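Local coordinates for restriction endonuclease PacI (Pseudomonas alcaligenes, PDB 3M7K) that acts as a rare-cutting HNH restriction endonuclease that binds and cleaves an 8-base-pair DNA target, seen here bound to its cleaved product, at a contact of chain A with DNA and the interface of chains A and B. Coordinates in Å, arbitrary orientation; residue numbers count along the deposited sequence, not the author numbering. Chains: chain A/B, restriction endonuclease PacI.

Contact 1 and contact 3, both of chain A with DNA, have C-alpha centres about 18 Å apart and share DA2 and DA3 of chain C. DA3 is held at its deoxyribose and 5' phosphate by loop residues in contact 1 and at the Hoogsteen edge of its base by helix 25-40 in contact 3. The C-alpha centre of contact 2 lies about 30 Å from that of contact 1 and about 25 Å from that of contact 3. Contact 2 joins the two chains through helix 122-139 and probably fixes how the DNA-binding subunits sit relative to each other.

Contact 1: a contact of chain A with DNA. Residues chain A 21, 80, 84-87. With nucleotides of chain C.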
loop_
_atom_site.group_PDB
_atom_site.type_symbol
_atom_site.label_atom_id
_atom_site.label_comp_id
_atom_site.label_asym_id
_atom_site.label_seq_id
_atom_site.Cartn_x
_atom_site.Cartn_y
_atom_site.Cartn_z
ATOM N N SER A 21 15.844 -8.545 21.622
ATOM C CA SER A 21 16.091 -7.115 21.892
ATOM C C SER A 21 15.993 -6.786 23.388
ATOM O O SER A 21 15.110 -7.298 24.094
ATOM C CB SER A 21 15.125 -6.211 21.102
ATOM O OG SER A 21 15.522 -6.058 19.744
ATOM N N ASN A 80 8.808 -6.772 9.212
ATOM C CA ASN A 80 9.491 -5.546 8.794
ATOM C C ASN A 80 10.526 -5.803 7.671
ATOM O O ASN A 80 10.730 -6.952 7.293
ATOM C CB ASN A 80 10.055 -4.773 10.000
ATOM C CG ASN A 80 11.168 -5.489 10.732
ATOM O OD1 ASN A 80 11.940 -6.282 10.163
ATOM N ND2 ASN A 80 11.289 -5.171 12.026
ATOM N N TYR A 84 11.697 -9.332 10.453
ATOM C CA TYR A 84 11.225 -9.665 11.805
ATOM C C TYR A 84 9.774 -9.305 12.053
ATOM O O TYR A 84 9.255 -8.358 11.452
ATOM C CB TYR A 84 12.111 -9.005 12.861
ATOM C CG TYR A 84 13.571 -9.307 12.635
ATOM C CD1 TYR A 84 14.027 -10.625 12.619
ATOM C CD2 TYR A 84 14.488 -8.281 12.411
ATOM C CE1 TYR A 84 15.381 -10.926 12.400
ATOM C CE2 TYR A 84 15.849 -8.565 12.188
ATOM C CZ TYR A 84 16.278 -9.879 12.186
ATOM O OH TYR A 84 17.609 -10.147 11.961
ATOM N N HIS A 85 9.148 -10.050 12.959
ATOM C CA HIS A 85 7.760 -9.845 13.393
ATOM C C HIS A 85 7.580 -8.468 14.027
ATOM O O HIS A 85 8.253 -8.150 15.020
ATOM C CB HIS A 85 7.394 -10.943 14.403
ATOM C CG HIS A 85 6.026 -10.811 15.003
ATOM N ND1 HIS A 85 5.687 -11.396 16.212
ATOM C CD2 HIS A 85 4.911 -10.177 14.566
ATOM C CE1 HIS A 85 4.420 -11.121 16.485
ATOM N NE2 HIS A 85 3.934 -10.363 15.511
ATOM N N ILE A 86 6.685 -7.659 13.449
ATOM C CA ILE A 86 6.396 -6.295 13.948
ATOM C C ILE A 86 5.480 -6.378 15.167
ATOM O O ILE A 86 4.454 -7.063 15.125
ATOM C CB ILE A 86 5.745 -5.437 12.848
ATOM C CG1 ILE A 86 6.681 -5.377 11.629
ATOM C CG2 ILE A 86 5.341 -4.034 13.387
ATOM C CD1 ILE A 86 6.110 -4.707 10.404
ATOM N N GLN A 87 5.851 -5.684 16.242
ATOM C CA GLN A 87 5.207 -5.859 17.541
ATOM C C GLN A 87 4.796 -4.531 18.156
ATOM O O GLN A 87 4.278 -4.480 19.277
ATOM C CB GLN A 87 6.143 -6.607 18.480
ATOM C CG GLN A 87 6.503 -8.001 17.990
ATOM C CD GLN A 87 7.781 -8.526 18.629
ATOM O OE1 GLN A 87 7.862 -8.651 19.852
ATOM N NE2 GLN A 87 8.790 -8.826 17.799
ATOM P P DA C 2 7.050 1.572 11.621
ATOM O OP1 DA C 2 5.686 1.015 11.738
ATOM O OP2 DA C 2 7.510 2.575 12.607
ATOM O "O5'" DA C 2 8.147 0.418 11.560
ATOM C "C5'" DA C 2 7.751 -0.929 11.207
ATOM C "C4'" DA C 2 8.738 -1.947 11.763
ATOM O "O4'" DA C 2 10.020 -1.793 11.104
ATOM C "C3'" DA C 2 9.064 -1.841 13.249
ATOM O "O3'" DA C 2 9.270 -3.175 13.790
ATOM C "C2'" DA C 2 10.338 -0.994 13.314
ATOM C "C1'" DA C 2 11.037 -1.369 12.001
ATOM N N9 DA C 2 11.730 -0.283 11.299
ATOM C C8 DA C 2 11.697 1.069 11.526
ATOM N N7 DA C 2 12.438 1.782 10.699
ATOM C C5 DA C 2 12.984 0.825 9.857
ATOM C C6 DA C 2 13.848 0.916 8.744
ATOM N N6 DA C 2 14.316 2.085 8.292
ATOM N N1 DA C 2 14.206 -0.242 8.116
ATOM C C2 DA C 2 13.731 -1.404 8.585
ATOM N N3 DA C 2 12.902 -1.612 9.629
ATOM C C4 DA C 2 12.565 -0.445 10.215
ATOM P P DA C 3 9.194 -3.385 15.382
ATOM O OP1 DA C 3 7.874 -3.969 15.725
ATOM O OP2 DA C 3 9.644 -2.146 16.072
ATOM O "O5'" DA C 3 10.340 -4.452 15.584
ATOM C "C5'" DA C 3 10.088 -5.840 15.503
ATOM C "C4'" DA C 3 11.405 -6.615 15.566
ATOM O "O4'" DA C 3 12.358 -5.997 14.665
ATOM C "C3'" DA C 3 12.136 -6.638 16.907
ATOM O "O3'" DA C 3 12.972 -7.787 16.955
ATOM C "C2'" DA C 3 13.004 -5.383 16.848
ATOM C "C1'" DA C 3 13.438 -5.416 15.382
ATOM N N9 DA C 3 13.713 -4.100 14.799
ATOM C C8 DA C 3 13.116 -2.906 15.092
ATOM N N7 DA C 3 13.574 -1.900 14.382
ATOM C C5 DA C 3 14.552 -2.483 13.572
ATOM C C6 DA C 3 15.423 -1.975 12.572
ATOM N N6 DA C 3 15.476 -0.693 12.204
ATOM N N1 DA C 3 16.245 -2.844 11.947
ATOM C C2 DA C 3 16.224 -4.139 12.292
ATOM N N3 DA C 3 15.454 -4.731 13.203
ATOM C C4 DA C 3 14.637 -3.839 13.814
ATOM P P DG C 4 12.999 -8.775 18.219
ATOM O OP1 DG C 4 11.689 -9.432 18.361
ATOM O OP2 DG C 4 13.490 -7.992 19.363
ATOM O "O5'" DG C 4 14.140 -9.832 17.858
ATOM C "C5'" DG C 4 14.346 -10.191 16.505
ATOM C "C4'" DG C 4 15.646 -9.627 15.960
ATOM O "O4'" DG C 4 15.719 -8.197 16.095
ATOM C "C3'" DG C 4 16.918 -10.100 16.646
ATOM O "O3'" DG C 4 17.439 -11.164 15.878
ATOM C "C2'" DG C 4 17.845 -8.876 16.662
ATOM C "C1'" DG C 4 17.062 -7.912 15.791
ATOM N N9 DG C 4 17.243 -6.477 15.968
ATOM C C8 DG C 4 16.713 -5.656 16.938
ATOM N N7 DG C 4 17.043 -4.402 16.791
ATOM C C5 DG C 4 17.831 -4.398 15.651
ATOM C C6 DG C 4 18.477 -3.339 14.988
ATOM O O6 DG C 4 18.464 -2.145 15.282
ATOM N N1 DG C 4 19.178 -3.766 13.857
ATOM C C2 DG C 4 19.241 -5.070 13.418
ATOM N N2 DG C 4 19.955 -5.310 12.307
ATOM N N3 DG C 4 18.639 -6.077 14.032
ATOM C C4 DG C 4 17.960 -5.665 15.132
HETATM O O HOH W 1 19.500 -8.176 11.991
#
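A chi1 of -52° sets the CG of A:Tyr84 anti to the carbonyl carbon and lays its ring under the DG4 sugar, while a chi1 of 66° turns the amide of A:Asn80 toward the deoxyribose of DA3. Both belong to the loop before strand 90-93 of this HNH nuclease's beta-beta-alpha-metal fold, and they meet the sugar-phosphate backbone of chain C. DG4 C4' stands 3.6 Å from the centroid of the A:Tyr84 ring, over its face, a CH-pi contact. At the ring's edge, the phenol OH is 2.7 Å from water 1, which also meets N2 and N3 of DG4 on the minor-groove side. With an alanine in place of A:Tyr84, the DG4 sugar would probably lose the aromatic face it rests on, and water 1 its phenol partner. A:Asn80 ND2 donates to the deoxyribose oxygen O4' of DA3 at 3.0 Å, close to the amide plane, and A:Asn80 OD1 accepts the backbone N of A:Tyr84 from above its carbonyl plane, tying the two residues together. The phosphates are held by A:Gln87 and A:Ser21. A:Gln87 N donates to DA3 OP1 at 2.7 Å, nearly straight at 170°. One phosphate on, A:Gln87 NE2 reaches DG4 OP1 at 3.0 Å and also bonds A:His85 O at 2.9 Å; both partners lie near the amide plane, which fixes the amide's rotation. A:Ser21 OG donates to DG4 OP2 at 2.8 Å.

Contact 2: the interface of chains A and B. Residues chain A 119-120, 124; chain B 135-136, 139.
A:Glu124 and B:Arg139 approach at about a right angle along their chains, yet their carboxylate and guanidinium planes are only 22° apart and pair side-on. B:Arg139 NE donates to A:Glu124 OE2 at 2.8 Å and NH2 to OE1 at 2.7 Å, forming a two-pronged salt bridge. Each carboxylate oxygen is met on its syn side, and the bonds are nearly straight, 171° and 173° at the hydrogen. With its chain extended from CG to NE, B:Arg139 also donates NH2 to the backbone O of A:Ile119 at 2.9 Å, so that one nitrogen serves two acceptors. The indole of B:Trp136 presents its CZ3 edge to one guanidinium face, 3.8 Å above the plane, which probably limits rotation and helps keep the group in line with the carboxylate. A:Phe120 crosses B:Trp136 at about a right angle, CE2 to CH2 3.9 Å, and A:Ile119 CG2 covers one face of the phenyl ring. B:Ala135 CB packs on A:Glu124 CG at 3.7 Å, and water 2 links A:Glu124 OE2 to B:Ala135 O. Repeated by the two-fold, this patch joins the loop of A:Ile119 and A:Phe120 and helix 122-139 of one subunit to helix 122-139 of the other, and probably stabilises the homodimer that engages the DNA.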
loop_
_atom_site.group_PDB
_atom_site.type_symbol
_atom_site.label_atom_id
_atom_site.label_comp_id
_atom_site.label_asym_id
_atom_site.label_seq_id
_atom_site.Cartn_x
_atom_site.Cartn_y
_atom_site.Cartn_z
ATOM N N ILE A 119 0.687 9.090 -1.086
ATOM C CA ILE A 119 -0.415 9.184 -2.039
ATOM C C ILE A 119 -1.587 9.959 -1.444
ATOM O O ILE A 119 -2.064 10.929 -2.048
ATOM C CB ILE A 119 -0.908 7.757 -2.424
ATOM C CG1 ILE A 119 0.193 6.988 -3.141
ATOM C CG2 ILE A 119 -2.144 7.829 -3.329
ATOM C CD1 ILE A 119 -0.109 5.472 -3.278
ATOM N N PHE A 120 -2.042 9.539 -0.263
ATOM C CA PHE A 120 -3.311 10.029 0.320
ATOM C C PHE A 120 -3.081 11.056 1.418
ATOM O O PHE A 120 -2.119 10.947 2.183
ATOM C CB PHE A 120 -4.136 8.842 0.884
ATOM C CG PHE A 120 -4.521 7.817 -0.163
ATOM C CD1 PHE A 120 -3.838 6.616 -0.270
ATOM C CD2 PHE A 120 -5.533 8.096 -1.082
ATOM C CE1 PHE A 120 -4.170 5.670 -1.256
ATOM C CE2 PHE A 120 -5.883 7.175 -2.075
ATOM C CZ PHE A 120 -5.197 5.945 -2.164
ATOM N N GLU A 124 -8.122 11.807 3.516
ATOM C CA GLU A 124 -8.415 10.681 2.622
ATOM C C GLU A 124 -8.140 9.360 3.339
ATOM O O GLU A 124 -8.919 8.406 3.231
ATOM C CB GLU A 124 -7.600 10.772 1.328
ATOM C CG GLU A 124 -8.137 11.811 0.330
ATOM C CD GLU A 124 -7.147 12.188 -0.756
ATOM O OE1 GLU A 124 -5.952 11.812 -0.669
ATOM O OE2 GLU A 124 -7.566 12.877 -1.706
ATOM N N ALA B 135 -11.782 9.247 -2.417
ATOM C CA ALA B 135 -10.625 10.135 -2.598
ATOM C C ALA B 135 -10.553 10.706 -4.027
ATOM O O ALA B 135 -10.347 11.914 -4.206
ATOM C CB ALA B 135 -9.314 9.445 -2.226
ATOM N N TRP B 136 -10.726 9.842 -5.031
ATOM C CA TRP B 136 -10.672 10.291 -6.426
ATOM C C TRP B 136 -11.812 11.276 -6.710
ATOM O O TRP B 136 -11.566 12.379 -7.221
ATOM C CB TRP B 136 -10.734 9.122 -7.414
ATOM C CG TRP B 136 -9.673 8.001 -7.257
ATOM C CD1 TRP B 136 -9.842 6.688 -7.592
ATOM C CD2 TRP B 136 -8.328 8.111 -6.753
ATOM N NE1 TRP B 136 -8.703 5.977 -7.327
ATOM C CE2 TRP B 136 -7.755 6.817 -6.812
ATOM C CE3 TRP B 136 -7.557 9.168 -6.256
ATOM C CZ2 TRP B 136 -6.437 6.544 -6.384
ATOM C CZ3 TRP B 136 -6.248 8.909 -5.836
ATOM C CH2 TRP B 136 -5.701 7.602 -5.899
ATOM N N ARG B 139 -11.182 14.518 -5.451
ATOM C CA ARG B 139 -10.197 15.287 -6.225
ATOM C C ARG B 139 -10.722 15.743 -7.601
ATOM O O ARG B 139 -10.028 16.462 -8.323
ATOM C CB ARG B 139 -8.919 14.468 -6.413
ATOM C CG ARG B 139 -8.169 14.200 -5.102
ATOM C CD ARG B 139 -6.875 13.491 -5.374
ATOM N NE ARG B 139 -6.263 12.935 -4.173
ATOM C CZ ARG B 139 -5.074 12.341 -4.168
ATOM N NH1 ARG B 139 -4.382 12.241 -5.296
ATOM N NH2 ARG B 139 -4.578 11.835 -3.046
HETATM O O HOH W 2 -10.390 13.292 -2.094
#

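Contact 3: a contact of chain A with DNA. Residues chain A 32, 36, 39-40. With nucleotides of chain D; nucleotides of chain C.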
loop_
_atom_site.group_PDB
_atom_site.type_symbol
_atom_site.label_atom_id
_atom_site.label_comp_id
_atom_site.label_asym_id
_atom_site.label_seq_id
_atom_site.Cartn_x
_atom_site.Cartn_y
_atom_site.Cartn_z
ATOM N N ASN A 32 14.523 4.523 15.680
ATOM C CA ASN A 32 14.121 4.398 14.290
ATOM C C ASN A 32 13.672 5.741 13.737
ATOM O O ASN A 32 14.032 6.100 12.623
ATOM C CB ASN A 32 12.996 3.364 14.138
ATOM C CG ASN A 32 13.511 1.922 14.205
ATOM O OD1 ASN A 32 14.612 1.619 13.731
ATOM N ND2 ASN A 32 12.714 1.032 14.785
ATOM N N ASN A 36 15.518 7.357 10.726
ATOM C CA ASN A 36 14.679 7.528 9.531
ATOM C C ASN A 36 14.609 8.986 9.068
ATOM O O ASN A 36 14.721 9.258 7.878
ATOM C CB ASN A 36 13.282 6.942 9.730
ATOM C CG ASN A 36 13.306 5.416 9.876
ATOM O OD1 ASN A 36 14.316 4.763 9.574
ATOM N ND2 ASN A 36 12.200 4.845 10.329
ATOM N N LYS A 39 17.876 9.951 7.598
ATOM C CA LYS A 39 18.112 9.266 6.318
ATOM C C LYS A 39 17.286 9.887 5.191
ATOM O O LYS A 39 17.763 10.004 4.067
ATOM C CB LYS A 39 17.860 7.755 6.407
ATOM C CG LYS A 39 18.199 6.987 5.115
ATOM C CD LYS A 39 18.143 5.461 5.300
ATOM C CE LYS A 39 16.709 4.939 5.448
ATOM N NZ LYS A 39 16.011 4.850 4.142
ATOM N N GLU A 40 16.057 10.301 5.503
ATOM C CA GLU A 40 15.122 10.775 4.475
ATOM C C GLU A 40 15.096 12.289 4.269
ATOM O O GLU A 40 14.427 12.779 3.353
ATOM C CB GLU A 40 13.710 10.250 4.762
ATOM C CG GLU A 40 13.646 8.736 4.847
ATOM C CD GLU A 40 13.794 8.066 3.488
ATOM O OE1 GLU A 40 13.020 8.414 2.572
ATOM O OE2 GLU A 40 14.673 7.187 3.338
ATOM P P DT D 6 22.860 -2.502 4.663
ATOM O OP1 DT D 6 23.977 -3.440 4.438
ATOM O OP2 DT D 6 22.847 -1.160 4.028
ATOM O "O5'" DT D 6 21.508 -3.247 4.268
ATOM C "C5'" DT D 6 21.150 -4.491 4.861
ATOM C "C4'" DT D 6 19.677 -4.696 4.605
ATOM O "O4'" DT D 6 18.971 -3.654 5.315
ATOM C "C3'" DT D 6 19.250 -4.566 3.146
ATOM O "O3'" DT D 6 18.437 -5.696 2.876
ATOM C "C2'" DT D 6 18.481 -3.237 3.079
ATOM C "C1'" DT D 6 17.943 -3.157 4.500
ATOM N N1 DT D 6 17.633 -1.790 5.000
ATOM C C2 DT D 6 16.438 -1.624 5.667
ATOM O O2 DT D 6 15.646 -2.521 5.871
ATOM N N3 DT D 6 16.196 -0.355 6.100
ATOM C C4 DT D 6 17.015 0.744 5.949
ATOM O O4 DT D 6 16.668 1.835 6.400
ATOM C C5 DT D 6 18.259 0.515 5.245
ATOM C C7 DT D 6 19.231 1.645 5.027
ATOM C C6 DT D 6 18.516 -0.732 4.809
ATOM P P DT D 7 17.772 -6.006 1.444
ATOM O OP1 DT D 7 17.557 -7.470 1.417
ATOM O OP2 DT D 7 18.498 -5.284 0.381
ATOM O "O5'" DT D 7 16.347 -5.283 1.502
ATOM C "C5'" DT D 7 15.326 -5.689 2.364
ATOM C "C4'" DT D 7 14.218 -4.642 2.377
ATOM O "O4'" DT D 7 14.719 -3.377 2.899
ATOM C "C3'" DT D 7 13.544 -4.331 1.032
ATOM O "O3'" DT D 7 12.143 -4.490 1.230
ATOM C "C2'" DT D 7 13.868 -2.861 0.798
ATOM C "C1'" DT D 7 13.984 -2.376 2.253
ATOM N N1 DT D 7 14.658 -1.088 2.426
ATOM C C2 DT D 7 14.059 -0.107 3.195
ATOM O O2 DT D 7 12.979 -0.249 3.743
ATOM N N3 DT D 7 14.765 1.067 3.274
ATOM C C4 DT D 7 16.000 1.327 2.685
ATOM O O4 DT D 7 16.574 2.406 2.812
ATOM C C5 DT D 7 16.584 0.254 1.916
ATOM C C7 DT D 7 17.913 0.437 1.223
ATOM C C6 DT D 7 15.891 -0.893 1.824
ATOM O OP3 DT C 1 9.626 7.067 5.871
ATOM P P DT C 1 8.998 7.372 7.185
ATOM O OP1 DT C 1 7.918 8.346 7.263
ATOM O OP2 DT C 1 10.074 7.714 8.113
ATOM O "O5'" DT C 1 8.419 5.928 7.560
ATOM C "C5'" DT C 1 8.140 5.481 8.827
ATOM C "C4'" DT C 1 7.722 4.017 8.702
ATOM O "O4'" DT C 1 8.268 3.442 7.496
ATOM C "C3'" DT C 1 8.186 3.155 9.846
ATOM O "O3'" DT C 1 7.192 2.172 10.147
ATOM C "C2'" DT C 1 9.482 2.544 9.298
ATOM C "C1'" DT C 1 9.179 2.399 7.805
ATOM N N1 DT C 1 10.398 2.586 7.005
ATOM C C2 DT C 1 10.918 1.512 6.318
ATOM O O2 DT C 1 10.426 0.403 6.316
ATOM N N3 DT C 1 12.057 1.773 5.611
ATOM C C4 DT C 1 12.723 2.985 5.533
ATOM O O4 DT C 1 13.747 3.094 4.873
ATOM C C5 DT C 1 12.137 4.081 6.271
ATOM C C7 DT C 1 12.790 5.444 6.248
ATOM C C6 DT C 1 11.007 3.834 6.970
ATOM P P DA C 2 7.050 1.572 11.621
ATOM O OP1 DA C 2 5.686 1.015 11.738
ATOM O OP2 DA C 2 7.510 2.575 12.607
ATOM O "O5'" DA C 2 8.147 0.418 11.560
ATOM C "C5'" DA C 2 7.751 -0.929 11.207
ATOM C "C4'" DA C 2 8.738 -1.947 11.763
ATOM O "O4'" DA C 2 10.020 -1.793 11.104
ATOM C "C3'" DA C 2 9.064 -1.841 13.249
ATOM O "O3'" DA C 2 9.270 -3.175 13.790
ATOM C "C2'" DA C 2 10.338 -0.994 13.314
ATOM C "C1'" DA C 2 11.037 -1.369 12.001
ATOM N N9 DA C 2 11.730 -0.283 11.299
ATOM C C8 DA C 2 11.697 1.069 11.526
ATOM N N7 DA C 2 12.438 1.782 10.699
ATOM C C5 DA C 2 12.984 0.825 9.857
ATOM C C6 DA C 2 13.848 0.916 8.744
ATOM N N6 DA C 2 14.316 2.085 8.292
ATOM N N1 DA C 2 14.206 -0.242 8.116
ATOM C C2 DA C 2 13.731 -1.404 8.585
ATOM N N3 DA C 2 12.902 -1.612 9.629
ATOM C C4 DA C 2 12.565 -0.445 10.215
ATOM P P DA C 3 9.194 -3.385 15.382
ATOM O OP1 DA C 3 7.874 -3.969 15.725
ATOM O OP2 DA C 3 9.644 -2.146 16.072
ATOM O "O5'" DA C 3 10.340 -4.452 15.584
ATOM C "C5'" DA C 3 10.088 -5.840 15.503
ATOM C "C4'" DA C 3 11.405 -6.615 15.566
ATOM O "O4'" DA C 3 12.358 -5.997 14.665
ATOM C "C3'" DA C 3 12.136 -6.638 16.907
ATOM O "O3'" DA C 3 12.972 -7.787 16.955
ATOM C "C2'" DA C 3 13.004 -5.383 16.848
ATOM C "C1'" DA C 3 13.438 -5.416 15.382
ATOM N N9 DA C 3 13.713 -4.100 14.799
ATOM C C8 DA C 3 13.116 -2.906 15.092
ATOM N N7 DA C 3 13.574 -1.900 14.382
ATOM C C5 DA C 3 14.552 -2.483 13.572
ATOM C C6 DA C 3 15.423 -1.975 12.572
ATOM N N6 DA C 3 15.476 -0.693 12.204
ATOM N N1 DA C 3 16.245 -2.844 11.947
ATOM C C2 DA C 3 16.224 -4.139 12.292
ATOM N N3 DA C 3 15.454 -4.731 13.203
ATOM C C4 DA C 3 14.637 -3.839 13.814
HETATM O O HOH W 3 10.113 0.639 16.233
HETATM O O HOH W 4 10.343 8.874 4.210
#
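A:Asn32 and A:Asn36, one turn apart on helix 25-40, each present a carboxamide to the Hoogsteen edge of an adenine, which suggests that helix 25-40 serves as a recognition helix. A:Asn36 OD1 accepts N6 of DA2 of chain C at 3.0 Å while ND2 donates to N7, a pair of hydrogen bonds that suits the donor and acceptor of adenine in the major groove. A:Asn32 repeats the pattern on the unpaired DA3 of chain C. Each amide also packs on the preceding base: CG of A:Asn32 lies 3.3 Å from C8 of DA2, with ND2 close to the same atom, and CG of A:Asn36 is 3.7 Å from the methyl C7 of DT1 of chain C. Charge gathers at the helix end. A chi1 of -176° and bends at chi3 and chi4 bring A:Lys39 NZ to two thymine carbonyls, O4 of DT7 of chain D at 2.8 Å and O4 of DT1 at 3.0 Å, where the two thymines hydrogen-bond to each other. A salt bridge to A:Glu40 OE2, 2.8 Å from NZ, positions the same ammonium group and would probably balance its charge. The bent A:Glu40 also packs CG against the DT1 methyl. Water 3, bound to A:Asn32 ND2, lies 2.8 Å from the DA3 phosphate oxygen OP2.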